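Long-range contacts in IscA (Thermosynechococcus elongatus, PDB 1X0G), which binds a [2Fe-2S] cluster and probably serves as a scaffold in iron-sulfur cluster biosynthesis: residues C[27-32]-C[63-68]; C[6-11]-C[77-82]. All coordinates share one frame; numbering follows the deposited sequence.

Interaction 1. Residues C[27-32]-C[63-68]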
loop_
_atom_site.group_PDB
_atom_site.type_symbol
_atom_site.label_atom_id
_atom_site.label_comp_id
_atom_site.label_asym_id
_atom_site.label_seq_id
_atom_site.Cartn_x
_atom_site.Cartn_y
_atom_site.Cartn_z
ATOM N N ILE C 27 -14.570 5.797 -24.944
ATOM C CA ILE C 27 -13.514 5.029 -24.278
ATOM C C ILE C 27 -13.560 5.003 -22.730
ATOM O O ILE C 27 -13.529 6.032 -22.048
ATOM C CB ILE C 27 -12.108 5.312 -24.812
ATOM C CG1 ILE C 27 -12.052 5.061 -26.316
ATOM C CG2 ILE C 27 -11.186 4.310 -24.246
ATOM C CD1 ILE C 27 -11.184 6.062 -27.166
ATOM N N LEU C 28 -13.658 3.790 -22.218
ATOM C CA LEU C 28 -13.702 3.556 -20.820
ATOM C C LEU C 28 -12.457 2.877 -20.444
ATOM O O LEU C 28 -12.160 1.803 -20.936
ATOM C CB LEU C 28 -14.804 2.583 -20.476
ATOM C CG LEU C 28 -14.865 2.163 -19.003
ATOM C CD1 LEU C 28 -15.198 3.392 -18.197
ATOM C CD2 LEU C 28 -15.964 1.081 -18.756
ATOM N N ARG C 29 -11.743 3.477 -19.525
ATOM C CA ARG C 29 -10.469 2.948 -19.165
ATOM C C ARG C 29 -10.607 2.441 -17.781
ATOM O O ARG C 29 -11.114 3.147 -16.903
ATOM C CB ARG C 29 -9.424 4.011 -19.273
ATOM C CG ARG C 29 -8.114 3.580 -18.744
ATOM C CD ARG C 29 -7.040 4.486 -19.251
ATOM N NE ARG C 29 -5.773 3.772 -19.387
ATOM C CZ ARG C 29 -4.984 3.510 -18.353
ATOM N NH1 ARG C 29 -5.390 3.923 -17.139
ATOM N NH2 ARG C 29 -3.838 2.820 -18.510
ATOM N N ILE C 30 -10.268 1.165 -17.618
ATOM C CA ILE C 30 -10.289 0.483 -16.336
ATOM C C ILE C 30 -8.866 0.166 -15.848
ATOM O O ILE C 30 -7.929 -0.236 -16.620
ATOM C CB ILE C 30 -11.047 -0.790 -16.428
ATOM C CG1 ILE C 30 -12.400 -0.542 -16.999
ATOM C CG2 ILE C 30 -11.423 -1.355 -15.031
ATOM C CD1 ILE C 30 -13.169 -1.861 -16.990
ATOM N N GLN C 31 -8.679 0.428 -14.563
ATOM C CA GLN C 31 -7.411 0.073 -13.918
ATOM C C GLN C 31 -7.763 -0.198 -12.446
ATOM O O GLN C 31 -8.969 -0.085 -12.109
ATOM C CB GLN C 31 -6.380 1.151 -14.147
ATOM C CG GLN C 31 -6.399 2.292 -13.219
ATOM C CD GLN C 31 -5.327 3.308 -13.552
ATOM O OE1 GLN C 31 -4.431 3.040 -14.358
ATOM N NE2 GLN C 31 -5.422 4.491 -12.973
ATOM N N VAL C 32 -6.783 -0.548 -11.596
ATOM C CA VAL C 32 -7.019 -0.696 -10.158
ATOM C C VAL C 32 -6.170 0.234 -9.370
ATOM O O VAL C 32 -5.250 0.785 -9.880
ATOM C CB VAL C 32 -6.639 -2.115 -9.657
ATOM C CG1 VAL C 32 -7.411 -3.131 -10.337
ATOM C CG2 VAL C 32 -5.153 -2.386 -9.837
ATOM N N THR C 63 -15.276 1.435 -26.758
ATOM C CA THR C 63 -13.936 0.920 -26.521
ATOM C C THR C 63 -13.605 0.784 -25.037
ATOM O O THR C 63 -13.816 1.697 -24.227
ATOM C CB THR C 63 -12.878 1.747 -27.231
ATOM O OG1 THR C 63 -13.346 2.101 -28.564
ATOM C CG2 THR C 63 -11.597 0.938 -27.302
ATOM N N ILE C 64 -13.096 -0.382 -24.679
ATOM C CA ILE C 64 -12.817 -0.636 -23.309
ATOM C C ILE C 64 -11.373 -0.933 -23.122
ATOM O O ILE C 64 -10.851 -1.889 -23.686
ATOM C CB ILE C 64 -13.652 -1.746 -22.791
ATOM C CG1 ILE C 64 -15.080 -1.252 -22.552
ATOM C CG2 ILE C 64 -13.136 -2.152 -21.435
ATOM C CD1 ILE C 64 -16.010 -1.343 -23.734
ATOM N N ALA C 65 -10.720 -0.091 -22.323
ATOM C CA ALA C 65 -9.263 -0.117 -22.195
ATOM C C ALA C 65 -8.855 -0.604 -20.801
ATOM O O ALA C 65 -9.186 0.039 -19.784
ATOM C CB ALA C 65 -8.752 1.219 -22.436
ATOM N N ILE C 66 -8.154 -1.731 -20.742
ATOM C CA ILE C 66 -7.687 -2.240 -19.477
ATOM C C ILE C 66 -6.210 -1.921 -19.321
ATOM O O ILE C 66 -5.405 -2.237 -20.215
ATOM C CB ILE C 66 -7.856 -3.772 -19.458
ATOM C CG1 ILE C 66 -9.273 -4.192 -19.886
ATOM C CG2 ILE C 66 -7.518 -4.376 -18.055
ATOM C CD1 ILE C 66 -10.355 -3.820 -18.885
ATOM N N ALA C 67 -5.819 -1.304 -18.210
ATOM C CA ALA C 67 -4.388 -1.014 -17.968
ATOM C C ALA C 67 -3.588 -2.295 -17.924
ATOM O O ALA C 67 -3.906 -3.182 -17.162
ATOM C CB ALA C 67 -4.263 -0.373 -16.677
ATOM N N ALA C 68 -2.536 -2.396 -18.709
ATOM C CA ALA C 68 -1.805 -3.675 -18.905
ATOM C C ALA C 68 -1.260 -4.342 -17.647
ATOM O O ALA C 68 -1.229 -5.571 -17.553
ATOM C CB ALA C 68 -0.715 -3.531 -19.937
#
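Leu28 and Ile30 each offer both backbone polar atoms to the neighbouring strand, the signature of a parallel beta ladder. Leu28 N donates to Thr63 O (2.9 Å) and Leu28 O accepts from Ala65 N (2.8 Å), the latter nearly straight at 177°. Ile30 N then binds Ala65 O (2.7 Å), and Ile30 O receives Ala67 N (2.8 Å), carrying the bonding one step past the end of strand 63-66. On one face Ile30 and Ile66 lie side by side, their CD1 methyls 3.9 Å apart, and Leu74 of helix 71-74 packs on both. The face bearing Ile27, Thr63, Arg29 and Ala65 also carries polar groups. Ile27 CG1 rests 3.5 Å from Thr63 CB, while Thr63 OG1 turns to Gln58. Arg29, extended from CG to NE, sends NH1 to Gln31 OE1 (3.1 Å), which lies in the guanidinium plane although the donor stands above the amide carbonyl plane. Arg29 NE forms a salt bridge with Asp54, and Arg29 NH2 passes 3.7 Å from Ala67 CB. A buried arginine is thus given a carboxylate and an amide oxygen beside small alanines, so its charge is probably well compensated where the parallel strands pair.

Interaction 2. Residues C[6-11]-C[77-82]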
loop_
_atom_site.group_PDB
_atom_site.type_symbol
_atom_site.label_atom_id
_atom_site.label_comp_id
_atom_site.label_asym_id
_atom_site.label_seq_id
_atom_site.Cartn_x
_atom_site.Cartn_y
_atom_site.Cartn_z
ATOM N N PRO C 6 -25.596 -3.869 -21.194
ATOM C CA PRO C 6 -26.170 -2.670 -21.802
ATOM C C PRO C 6 -26.520 -1.662 -20.713
ATOM O O PRO C 6 -26.242 -0.492 -20.863
ATOM C CB PRO C 6 -27.427 -3.188 -22.507
ATOM C CG PRO C 6 -27.125 -4.575 -22.776
ATOM C CD PRO C 6 -26.309 -5.079 -21.615
ATOM N N ALA C 7 -27.067 -2.115 -19.598
ATOM C CA ALA C 7 -27.288 -1.213 -18.471
ATOM C C ALA C 7 -26.051 -0.301 -18.201
ATOM O O ALA C 7 -26.159 0.947 -18.293
ATOM C CB ALA C 7 -27.765 -2.003 -17.200
ATOM N N ALA C 8 -24.881 -0.902 -17.933
ATOM C CA ALA C 8 -23.603 -0.120 -17.881
ATOM C C ALA C 8 -23.313 0.774 -19.169
ATOM O O ALA C 8 -22.974 1.945 -19.077
ATOM C CB ALA C 8 -22.470 -1.024 -17.533
ATOM N N ILE C 9 -23.538 0.253 -20.361
ATOM C CA ILE C 9 -23.377 1.063 -21.585
ATOM C C ILE C 9 -24.224 2.310 -21.593
ATOM O O ILE C 9 -23.768 3.391 -21.961
ATOM C CB ILE C 9 -23.761 0.282 -22.839
ATOM C CG1 ILE C 9 -22.885 -0.943 -22.994
ATOM C CG2 ILE C 9 -23.625 1.156 -24.064
ATOM C CD1 ILE C 9 -21.434 -0.580 -23.271
ATOM N N GLN C 10 -25.473 2.121 -21.199
ATOM C CA GLN C 10 -26.503 3.154 -21.204
ATOM C C GLN C 10 -26.114 4.256 -20.259
ATOM O O GLN C 10 -26.251 5.433 -20.588
ATOM C CB GLN C 10 -27.848 2.532 -20.787
ATOM C CG GLN C 10 -29.019 3.467 -20.482
ATOM C CD GLN C 10 -30.342 2.745 -20.758
ATOM O OE1 GLN C 10 -30.398 1.505 -20.682
ATOM N NE2 GLN C 10 -31.404 3.503 -21.118
ATOM N N GLU C 11 -25.628 3.861 -19.088
ATOM C CA GLU C 11 -25.180 4.817 -18.140
ATOM C C GLU C 11 -23.918 5.490 -18.626
ATOM O O GLU C 11 -23.727 6.677 -18.418
ATOM C CB GLU C 11 -24.868 4.113 -16.845
ATOM C CG GLU C 11 -24.269 5.030 -15.781
ATOM C CD GLU C 11 -25.230 6.068 -15.237
ATOM O OE1 GLU C 11 -26.441 6.168 -15.635
ATOM O OE2 GLU C 11 -24.744 6.799 -14.381
ATOM N N LEU C 77 -13.469 -9.599 -16.122
ATOM C CA LEU C 77 -14.379 -8.749 -15.401
ATOM C C LEU C 77 -15.633 -8.522 -16.263
ATOM O O LEU C 77 -15.569 -8.364 -17.489
ATOM C CB LEU C 77 -13.723 -7.412 -15.184
ATOM C CG LEU C 77 -14.483 -6.430 -14.371
ATOM C CD1 LEU C 77 -14.403 -6.960 -12.952
ATOM C CD2 LEU C 77 -13.755 -5.090 -14.521
ATOM N N ARG C 78 -16.760 -8.513 -15.567
ATOM C CA ARG C 78 -17.986 -8.025 -16.109
ATOM C C ARG C 78 -18.445 -6.903 -15.187
ATOM O O ARG C 78 -18.394 -7.001 -13.938
ATOM C CB ARG C 78 -19.055 -9.129 -16.173
ATOM C CG ARG C 78 -18.613 -10.382 -16.956
ATOM C CD ARG C 78 -19.684 -11.455 -16.925
ATOM N NE ARG C 78 -20.219 -11.642 -15.577
ATOM C CZ ARG C 78 -21.336 -11.063 -15.108
ATOM N NH1 ARG C 78 -22.044 -10.225 -15.875
ATOM N NH2 ARG C 78 -21.736 -11.308 -13.856
ATOM N N VAL C 79 -18.922 -5.853 -15.837
ATOM C CA VAL C 79 -19.253 -4.627 -15.195
ATOM C C VAL C 79 -20.711 -4.433 -15.525
ATOM O O VAL C 79 -21.107 -4.528 -16.700
ATOM C CB VAL C 79 -18.417 -3.450 -15.823
ATOM C CG1 VAL C 79 -18.947 -2.106 -15.373
ATOM C CG2 VAL C 79 -16.925 -3.580 -15.515
ATOM N N ASP C 80 -21.506 -4.126 -14.500
ATOM C CA ASP C 80 -22.939 -3.910 -14.651
ATOM C C ASP C 80 -23.214 -2.523 -14.051
ATOM O O ASP C 80 -22.357 -1.955 -13.349
ATOM C CB ASP C 80 -23.577 -4.950 -13.795
ATOM C CG ASP C 80 -25.049 -5.110 -14.027
ATOM O OD1 ASP C 80 -25.624 -4.686 -15.062
ATOM O OD2 ASP C 80 -25.647 -5.726 -13.126
ATOM N N TYR C 81 -24.383 -1.962 -14.312
ATOM C CA TYR C 81 -24.757 -0.774 -13.600
ATOM C C TYR C 81 -26.142 -0.974 -12.979
ATOM O O TYR C 81 -27.030 -1.348 -13.696
ATOM C CB TYR C 81 -24.758 0.407 -14.543
ATOM C CG TYR C 81 -25.090 1.715 -13.858
ATOM C CD1 TYR C 81 -24.141 2.407 -13.102
ATOM C CD2 TYR C 81 -26.369 2.282 -13.980
ATOM C CE1 TYR C 81 -24.444 3.654 -12.490
ATOM C CE2 TYR C 81 -26.669 3.512 -13.350
ATOM C CZ TYR C 81 -25.676 4.167 -12.613
ATOM O OH TYR C 81 -25.980 5.333 -12.005
ATOM N N ILE C 82 -26.326 -0.722 -11.673
ATOM C CA ILE C 82 -27.595 -0.924 -10.994
ATOM C C ILE C 82 -28.178 0.385 -10.424
ATOM O O ILE C 82 -27.497 1.057 -9.692
ATOM C CB ILE C 82 -27.406 -2.035 -9.925
ATOM C CG1 ILE C 82 -27.246 -3.360 -10.659
ATOM C CG2 ILE C 82 -28.610 -2.141 -8.907
ATOM C CD1 ILE C 82 -27.065 -4.540 -9.751
#
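Helix 6-11 crosses strand 78-82 at 67°, with the axes only 5.9 Å apart, a closeness that the small residues Ala7 and Ala8 permit. This is alpha/beta packing of the HesB/IscA fold: the first helix of the chain lies against the middle strand of a three-stranded mixed sheet, between strands 3-4 and 89-93. The backbones come nearest at Ala8 and Tyr81, where Ala8 CA sits 3.6 Å from Tyr81 CB. The Ala8 methyl lies alongside the strand, touching the Val79 carbonyl and Val79 CG1, and the Ala7 methyl lies 3.6 Å from Tyr81 O. One turn on, Glu11 carries the rest of the contact. Its CG is anti to the backbone N, and a bend at chi2 (68°) lays the chain over the Tyr81 ring. Glu11 CG stands 3.5 Å from the ring centroid, almost on the normal, in a CH-pi contact, and the carboxylate stacks on the ring with the two planes 11° apart. The Tyr81 hydroxyl is hydrogen-bonded to Gly87 O, and the ring also meets Phe90 edge-to-face. An alanine at Tyr81 would remove the ring and hydroxyl, and would probably leave the aliphatic part of Glu11 without its platform and Gly87 O without this donor. Where the helix begins, Thr5 OG1 is hydrogen-bonded both to Ala8 N and to Asp80 OD1, tying the first turn to the strand. Over the hydroxyl end of the Tyr81 ring, Glu11 CD lies 3.3 Å from Tyr81 CZ.

In the fold
Along the chain the segments run 6-11, 27-32, 63-68, 77-82, so the chain makes interaction 1 within the span bracketed by interaction 2. Their centres are 14 Å apart, to either side of the subunit's centre. Interaction 1 pairs two strands of the six-stranded mixed sheet; interaction 2 seats helix 6-15 on the three-stranded one. The two meet where Ile30 CD1 lies 4.1 Å from Leu77 CD2, an apolar contact between strand 27-34 and the residue that leads into strand 78-82. Interaction 1 lies away from the cluster site, while the Asp80 side chain of interaction 2 is about 11 Å from Gly104 there. Of the cluster-binding Cys37, Cys101 and Cys103, the first follows shortly after strand 27-34.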